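Local coordinates for alpha-L-arabinofuranosidase B (Aspergillus kawachii, PDB 6SXT), which hydrolyses terminal non-reducing alpha-L-arabinofuranosyl residues from arabinoxylan, L-arabinan and arabinogalactan, and carries a C-terminal arabinose-binding domain beside its catalytic domain, at residues V319-G331 against C423-R436. Sequence-based numbering, arbitrary orientation.
With NAG (2-acetamido-2-deoxy-beta-D-glucopyranose), chain D.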
ATOM      1  N   VAL A 319      14.121   3.633  -2.174  1.00 15.42           N
ATOM      2  CA  VAL A 319      13.254   4.008  -1.038  0.50 15.69           C
ATOM      3  C   VAL A 319      13.356   5.515  -0.800  1.00 15.65           C
ATOM      4  O   VAL A 319      14.470   6.061  -0.834  1.00 16.54           O
ATOM      5  CB  VAL A 319      13.633   3.167   0.190  0.50 19.58           C
ATOM      6  CG1 VAL A 319      13.080   3.748   1.451  0.50 21.80           C
ATOM      7  CG2 VAL A 319      13.152   1.736   0.002  0.50 20.00           C
ATOM      8  N   GLY A 320      12.215   6.161  -0.600  1.00 15.14           N
ATOM      9  CA  GLY A 320      12.123   7.576  -0.292  1.00 15.91           C
ATOM     10  C   GLY A 320      12.004   7.832   1.210  1.00 17.81           C
ATOM     11  O   GLY A 320      11.846   6.879   1.986  1.00 18.66           O
ATOM     12  N   SER A 321      12.085   9.080   1.618  1.00 17.30           N
ATOM     13  CA  SER A 321      11.936   9.421   3.061  1.00 18.17           C
ATOM     14  C   SER A 321      10.468   9.345   3.473  1.00 17.64           C
ATOM     15  O   SER A 321       9.608  10.007   2.871  1.00 18.95           O
ATOM     16  CB  SER A 321      12.498  10.784   3.328  1.00 21.90           C
ATOM     17  OG  SER A 321      12.261  11.114   4.696  1.00 22.75           O
ATOM     18  N   LEU A 322      10.202   8.640   4.565  1.00 17.65           N
ATOM     19  CA  LEU A 322       8.879   8.590   5.202  1.00 16.76           C
ATOM     20  C   LEU A 322       8.701   9.684   6.273  1.00 17.87           C
ATOM     21  O   LEU A 322       7.595   9.773   6.806  1.00 19.09           O
ATOM     22  CB  LEU A 322       8.754   7.225   5.899  1.00 18.00           C
ATOM     23  CG  LEU A 322       8.370   6.090   4.952  1.00 17.48           C
ATOM     24  CD1 LEU A 322       8.758   4.757   5.510  1.00 19.19           C
ATOM     25  CD2 LEU A 322       6.886   6.114   4.593  1.00 18.68           C
ATOM     26  N   VAL A 323       9.719  10.471   6.567  1.00 17.50           N
ATOM     27  CA  VAL A 323       9.719  11.335   7.770  1.00 18.03           C
ATOM     28  C   VAL A 323       9.885  12.785   7.361  1.00 20.07           C
ATOM     29  O   VAL A 323      10.626  13.090   6.403  1.00 22.43           O
ATOM     30  CB  VAL A 323      10.830  10.878   8.724  1.00 19.00           C
ATOM     31  CG1 VAL A 323      10.918  11.779   9.941  1.00 25.44           C
ATOM     32  CG2 VAL A 323      10.581   9.459   9.128  1.00 21.95           C
ATOM     33  N   SER A 324       9.167  13.651   8.032  1.00 17.98           N
ATOM     34  CA  SER A 324       9.388  15.103   7.947  1.00 19.52           C
ATOM     35  C   SER A 324       9.167  15.733   9.315  1.00 18.98           C
ATOM     36  O   SER A 324       8.627  15.057  10.221  1.00 19.10           O
ATOM     37  CB  SER A 324       8.489  15.738   6.901  1.00 19.55           C
ATOM     38  OG  SER A 324       7.137  15.728   7.274  1.00 19.21           O
ATOM     39  N   GLY A 325       9.456  17.033   9.401  1.00 20.33           N
ATOM     40  CA  GLY A 325       9.250  17.760  10.662  1.00 21.18           C
ATOM     41  C   GLY A 325      10.377  17.475  11.654  1.00 21.12           C
ATOM     42  O   GLY A 325      11.405  16.881  11.343  1.00 21.41           O
ATOM     43  N   PRO A 326      10.209  17.975  12.900  1.00 22.67           N
ATOM     44  CA  PRO A 326      11.244  17.820  13.909  1.00 25.29           C
ATOM     45  C   PRO A 326      11.723  16.391  14.176  1.00 27.57           C
ATOM     46  O   PRO A 326      12.906  16.134  14.425  1.00 32.88           O
ATOM     47  CB  PRO A 326      10.581  18.398  15.160  1.00 24.93           C
ATOM     48  CG  PRO A 326       9.138  18.542  14.872  1.00 27.25           C
ATOM     49  CD  PRO A 326       9.024  18.672  13.367  1.00 24.35           C
ATOM     50  N   SER A 327      10.851  15.444  14.136  1.00 25.73           N
ATOM     51  CA  SER A 327      11.385  14.046  14.372  1.00 29.91           C
ATOM     52  C   SER A 327      12.221  13.836  15.673  1.00 30.47           C
ATOM     53  O   SER A 327      12.174  14.652  16.641  1.00 34.69           O
ATOM     54  CB  SER A 327      12.182  13.555  13.192  1.00 28.98           C
ATOM     55  OG  SER A 327      12.272  12.136  13.188  1.00 24.90           O
ATOM     56  N   PHE A 328      12.898  12.700  15.756  1.00 25.31           N
ATOM     57  CA  PHE A 328      13.388  12.062  17.002  1.00 24.92           C
ATOM     58  C   PHE A 328      14.713  11.373  16.750  1.00 26.93           C
ATOM     59  O   PHE A 328      15.073  11.161  15.599  1.00 26.24           O
ATOM     60  CB  PHE A 328      12.404  10.991  17.505  1.00 23.31           C
ATOM     61  CG  PHE A 328      11.009  11.504  17.750  1.00 22.92           C
ATOM     62  CD1 PHE A 328      10.670  12.154  18.933  1.00 22.40           C
ATOM     63  CD2 PHE A 328      10.017  11.368  16.781  1.00 24.17           C
ATOM     64  CE1 PHE A 328       9.374  12.577  19.158  1.00 22.53           C
ATOM     65  CE2 PHE A 328       8.757  11.900  16.967  1.00 25.03           C
ATOM     66  CZ  PHE A 328       8.420  12.485  18.172  1.00 25.87           C
ATOM     67  N   THR A 329      15.391  10.965  17.827  1.00 26.64           N
ATOM     68  CA  THR A 329      16.597  10.101  17.801  0.50 26.53           C
ATOM     69  C   THR A 329      16.344   8.910  18.725  1.00 26.47           C
ATOM     70  O   THR A 329      15.759   9.126  19.789  1.00 28.15           O
ATOM     71  CB  THR A 329      17.852  10.849  18.278  0.50 30.01           C
ATOM     72  OG1 THR A 329      17.853  12.176  17.750  0.50 31.89           O
ATOM     73  CG2 THR A 329      19.125  10.144  17.876  0.50 29.01           C
ATOM     74  N   SER A 330      16.788   7.746  18.351  1.00 25.01           N
ATOM     75  CA  SER A 330      16.602   6.536  19.170  1.00 25.45           C
ATOM     76  C   SER A 330      17.249   6.727  20.550  1.00 27.14           C
ATOM     77  O   SER A 330      18.411   7.219  20.620  1.00 28.67           O
ATOM     78  CB  SER A 330      17.174   5.370  18.502  1.00 28.58           C
ATOM     79  OG  SER A 330      16.785   4.193  19.209  1.00 36.27           O
ATOM     80  N   GLY A 331      16.480   6.468  21.586  1.00 26.17           N
ATOM     81  CA  GLY A 331      16.956   6.605  22.986  1.00 27.38           C
ATOM     82  C   GLY A 331      16.551   7.918  23.623  1.00 27.19           C
ATOM     83  O   GLY A 331      16.683   8.025  24.860  1.00 27.99           O
ATOM     84  N   CYS A 423       5.441   7.204  11.783  1.00 17.34           N
ATOM     85  CA  CYS A 423       6.352   8.015  10.981  1.00 17.03           C
ATOM     86  C   CYS A 423       6.084   9.474  11.272  1.00 15.54           C
ATOM     87  O   CYS A 423       4.975   9.956  11.047  1.00 17.10           O
ATOM     88  CB  CYS A 423       6.141   7.741   9.504  1.00 18.73           C
ATOM     89  SG  CYS A 423       6.403   5.978   9.075  1.00 22.87           S
ATOM     90  N   PRO A 424       7.045  10.222  11.855  1.00 17.28           N
ATOM     91  CA  PRO A 424       6.820  11.620  12.161  1.00 18.18           C
ATOM     92  C   PRO A 424       6.600  12.370  10.845  1.00 18.82           C
ATOM     93  O   PRO A 424       7.299  12.100   9.833  1.00 18.58           O
ATOM     94  CB  PRO A 424       8.080  12.075  12.874  1.00 19.54           C
ATOM     95  CG  PRO A 424       8.671  10.777  13.394  1.00 21.53           C
ATOM     96  CD  PRO A 424       8.332   9.734  12.359  1.00 18.64           C
ATOM     97  N   GLN A 425       5.699  13.325  10.947  1.00 17.86           N
ATOM     98  CA  GLN A 425       5.370  14.232   9.822  1.00 17.49           C
ATOM     99  C   GLN A 425       5.314  15.643  10.394  1.00 19.25           C
ATOM    100  O   GLN A 425       4.761  15.828  11.515  1.00 19.74           O
ATOM    101  CB  GLN A 425       4.036  13.811   9.241  1.00 18.19           C
ATOM    102  CG  GLN A 425       3.666  14.597   7.977  1.00 19.99           C
ATOM    103  CD  GLN A 425       2.381  14.169   7.339  1.00 18.38           C
ATOM    104  OE1 GLN A 425       1.935  13.011   7.438  1.00 17.85           O
ATOM    105  NE2 GLN A 425       1.770  15.106   6.597  1.00 19.13           N
ATOM    106  N   ALA A 426       5.817  16.629   9.690  1.00 18.22           N
ATOM    107  CA  ALA A 426       5.652  18.024  10.136  1.00 19.59           C
ATOM    108  C   ALA A 426       4.185  18.226  10.528  1.00 19.28           C
ATOM    109  O   ALA A 426       3.264  17.937   9.753  1.00 20.19           O
ATOM    110  CB  ALA A 426       6.108  18.949   9.020  1.00 20.07           C
ATOM    111  N   ALA A 427       3.898  18.780  11.721  1.00 18.94           N
ATOM    112  CA  ALA A 427       2.531  18.846  12.228  1.00 18.29           C
ATOM    113  C   ALA A 427       1.600  19.524  11.226  1.00 18.41           C
ATOM    114  O   ALA A 427       1.956  20.575  10.647  1.00 19.87           O
ATOM    115  CB  ALA A 427       2.457  19.586  13.555  1.00 19.34           C
ATOM    116  N   LEU A 428       0.411  18.991  11.091  1.00 18.34           N
ATOM    117  CA  LEU A 428      -0.578  19.562  10.157  1.00 19.90           C
ATOM    118  C   LEU A 428      -0.936  20.998  10.551  1.00 22.03           C
ATOM    119  O   LEU A 428      -1.289  21.781   9.655  1.00 19.34           O
ATOM    120  CB  LEU A 428      -1.803  18.694  10.038  1.00 18.13           C
ATOM    121  CG  LEU A 428      -1.585  17.279   9.521  1.00 21.50           C
ATOM    122  CD1 LEU A 428      -2.930  16.650   9.164  1.00 21.27           C
ATOM    123  CD2 LEU A 428      -0.637  17.217   8.349  1.00 24.36           C
ATOM    124  N   ASN A 429      -0.880  21.363  11.846  1.00 21.01           N
ATOM    125  CA  ASN A 429      -1.151  22.764  12.247  1.00 21.26           C
ATOM    126  C   ASN A 429       0.123  23.558  12.464  1.00 23.31           C
ATOM    127  O   ASN A 429       0.035  24.675  12.979  1.00 23.75           O
ATOM    128  CB  ASN A 429      -2.084  22.783  13.473  1.00 21.36           C
ATOM    129  CG  ASN A 429      -1.377  22.371  14.736  1.00 21.03           C
ATOM    130  OD1 ASN A 429      -0.185  22.082  14.692  1.00 20.18           O
ATOM    131  ND2 ASN A 429      -2.145  22.334  15.819  1.00 21.67           N
ATOM    132  N   GLY A 430       1.300  23.034  12.137  1.00 21.34           N
ATOM    133  CA  GLY A 430       2.590  23.709  12.318  1.00 21.74           C
ATOM    134  C   GLY A 430       3.120  23.713  13.746  1.00 23.23           C
ATOM    135  O   GLY A 430       4.186  24.237  13.937  1.00 26.22           O
ATOM    136  N   GLU A 431       2.471  23.019  14.679  1.00 22.24           N
ATOM    137  CA  GLU A 431       2.946  22.989  16.085  1.00 23.41           C
ATOM    138  C   GLU A 431       3.473  21.583  16.389  1.00 22.23           C
ATOM    139  O   GLU A 431       2.692  20.754  16.883  1.00 25.36           O
ATOM    140  CB  GLU A 431       1.801  23.377  17.008  1.00 24.29           C
ATOM    141  CG  GLU A 431       1.200  24.757  16.747  1.00 30.37           C
ATOM    142  CD  GLU A 431       0.146  25.167  17.783  1.00 34.27           C
ATOM    143  OE1 GLU A 431       0.425  25.014  18.978  1.00 33.27           O
ATOM    144  OE2 GLU A 431      -0.925  25.631  17.392  1.00 38.94           O
ATOM    145  N   GLY A 432       4.741  21.356  16.108  1.00 21.65           N
ATOM    146  CA  GLY A 432       5.458  20.107  16.432  1.00 22.41           C
ATOM    147  C   GLY A 432       5.293  19.053  15.359  1.00 21.31           C
ATOM    148  O   GLY A 432       5.732  19.276  14.196  1.00 20.83           O
ATOM    149  N   THR A 433       4.807  17.875  15.741  1.00 18.96           N
ATOM    150  CA  THR A 433       4.817  16.677  14.896  1.00 18.84           C
ATOM    151  C   THR A 433       3.408  16.127  14.803  1.00 19.90           C
ATOM    152  O   THR A 433       2.615  16.243  15.721  1.00 18.56           O
ATOM    153  CB  THR A 433       5.782  15.619  15.454  1.00 19.98           C
ATOM    154  OG1 THR A 433       5.961  14.633  14.435  1.00 19.87           O
ATOM    155  CG2 THR A 433       5.233  14.977  16.717  1.00 21.40           C
ATOM    156  N   SER A 434       3.111  15.475  13.690  1.00 16.63           N
ATOM    157  CA  SER A 434       1.980  14.555  13.567  1.00 17.89           C
ATOM    158  C   SER A 434       2.598  13.158  13.429  1.00 21.76           C
ATOM    159  O   SER A 434       3.562  13.003  12.667  1.00 29.84           O
ATOM    160  CB  SER A 434       1.053  14.885  12.424  1.00 18.83           C
ATOM    161  OG  SER A 434       0.494  16.198  12.620  1.00 18.75           O
ATOM    162  N   LEU A 435       2.007  12.148  14.030  1.00 17.79           N
ATOM    163  CA  LEU A 435       2.609  10.801  14.000  1.00 16.93           C
ATOM    164  C   LEU A 435       1.717   9.892  13.154  1.00 17.26           C
ATOM    165  O   LEU A 435       0.602   9.506  13.563  1.00 17.26           O
ATOM    166  CB  LEU A 435       2.732  10.294  15.452  1.00 17.54           C
ATOM    167  CG  LEU A 435       3.748  11.073  16.286  1.00 19.05           C
ATOM    168  CD1 LEU A 435       3.697  10.617  17.750  1.00 20.85           C
ATOM    169  CD2 LEU A 435       5.124  10.856  15.739  1.00 21.53           C
ATOM    170  N   ARG A 436       2.175   9.613  11.921  1.00 16.66           N
ATOM    171  CA  ARG A 436       1.370   8.851  10.953  1.00 17.42           C
ATOM    172  C   ARG A 436       1.618   7.357  11.161  1.00 15.80           C
ATOM    173  O   ARG A 436       2.742   6.955  11.264  1.00 16.64           O
ATOM    174  CB  ARG A 436       1.805   9.254   9.537  1.00 16.42           C
ATOM    175  CG  ARG A 436       0.884   8.735   8.445  1.00 16.18           C
ATOM    176  CD  ARG A 436       1.240   9.245   7.056  1.00 15.85           C
ATOM    177  NE  ARG A 436       2.539   8.733   6.699  1.00 15.56           N
ATOM    178  CZ  ARG A 436       3.696   9.419   6.698  1.00 16.20           C
ATOM    179  NH1 ARG A 436       3.746  10.703   7.003  1.00 17.19           N
ATOM    180  NH2 ARG A 436       4.845   8.796   6.416  1.00 17.13           N
TER
HETATM  181  C1  NAG D 504       1.363  23.839   7.679  1.00 20.76           C
HETATM  182  C2  NAG D 504       1.358  24.999   8.666  1.00 19.96           C
HETATM  183  C3  NAG D 504       2.759  25.635   8.748  1.00 19.80           C
HETATM  184  C4  NAG D 504       3.834  24.564   8.995  1.00 20.72           C
HETATM  185  C5  NAG D 504       3.631  23.319   8.136  1.00 21.65           C
HETATM  186  C6  NAG D 504       4.540  22.147   8.588  1.00 24.57           C
HETATM  187  C7  NAG D 504      -0.890  25.974   8.893  1.00 24.73           C
HETATM  188  C8  NAG D 504      -1.878  26.964   8.379  1.00 28.06           C
HETATM  189  N2  NAG D 504       0.321  25.974   8.315  1.00 22.09           N
HETATM  190  O3  NAG D 504       2.826  26.666   9.787  1.00 22.65           O
HETATM  191  O4  NAG D 504       5.146  25.120   8.859  1.00 22.93           O
HETATM  192  O5  NAG D 504       2.279  22.829   8.141  1.00 21.94           O
HETATM  193  O6  NAG D 504       4.295  21.842   9.995  1.00 21.97           O
HETATM  194  O7  NAG D 504      -1.172  25.201   9.810  1.00 26.65           O
HETATM  195  O   HOH W   1       6.262  12.062   7.221  1.00 21.50           O
HETATM  196  O   HOH W   2       8.047  15.512  12.886  1.00 24.32           O
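Ser324 and Pro424 join the segment entering the beta-trefoil arabinose-binding domain, 319-331, to the antiparallel hairpin of strands 422-426 and 433-437. Ser324 suits its place because it binds through both backbone and side chain. Its N donates to Pro424 O (3.0 Å). Its OG, held between its own N and carbonyl carbon (chi1 69°), accepts a nearly straight bond from Ala426 N, 2.9 Å away. Gly325 then passes with its CA 3.6 Å from Ala426 CA, too close to leave room for a side chain.

Apolar contacts flank these two hydrogen bonds. Pro424, a compact ring without an N-H, turns CD to Val323 CG2 and sets CG at the edge of the Phe328 ring, 3.7 Å from CD2. Leu435 crosses Phe328 at about a right angle, its CD2 4.0 Å from CE2, and Phe388 meets that ring edge-to-face.

Arg436 suits the other end, since its planar guanidinium can serve several acceptors. NH1 donates to Gln425 OE1, which also bonds Tyr444, and to a water that donates to Pro424 O and Leu322 O. The bend at chi3 (65°) helps bring NH2 in plane onto a lone pair of Leu322 O, 2.9 Å away.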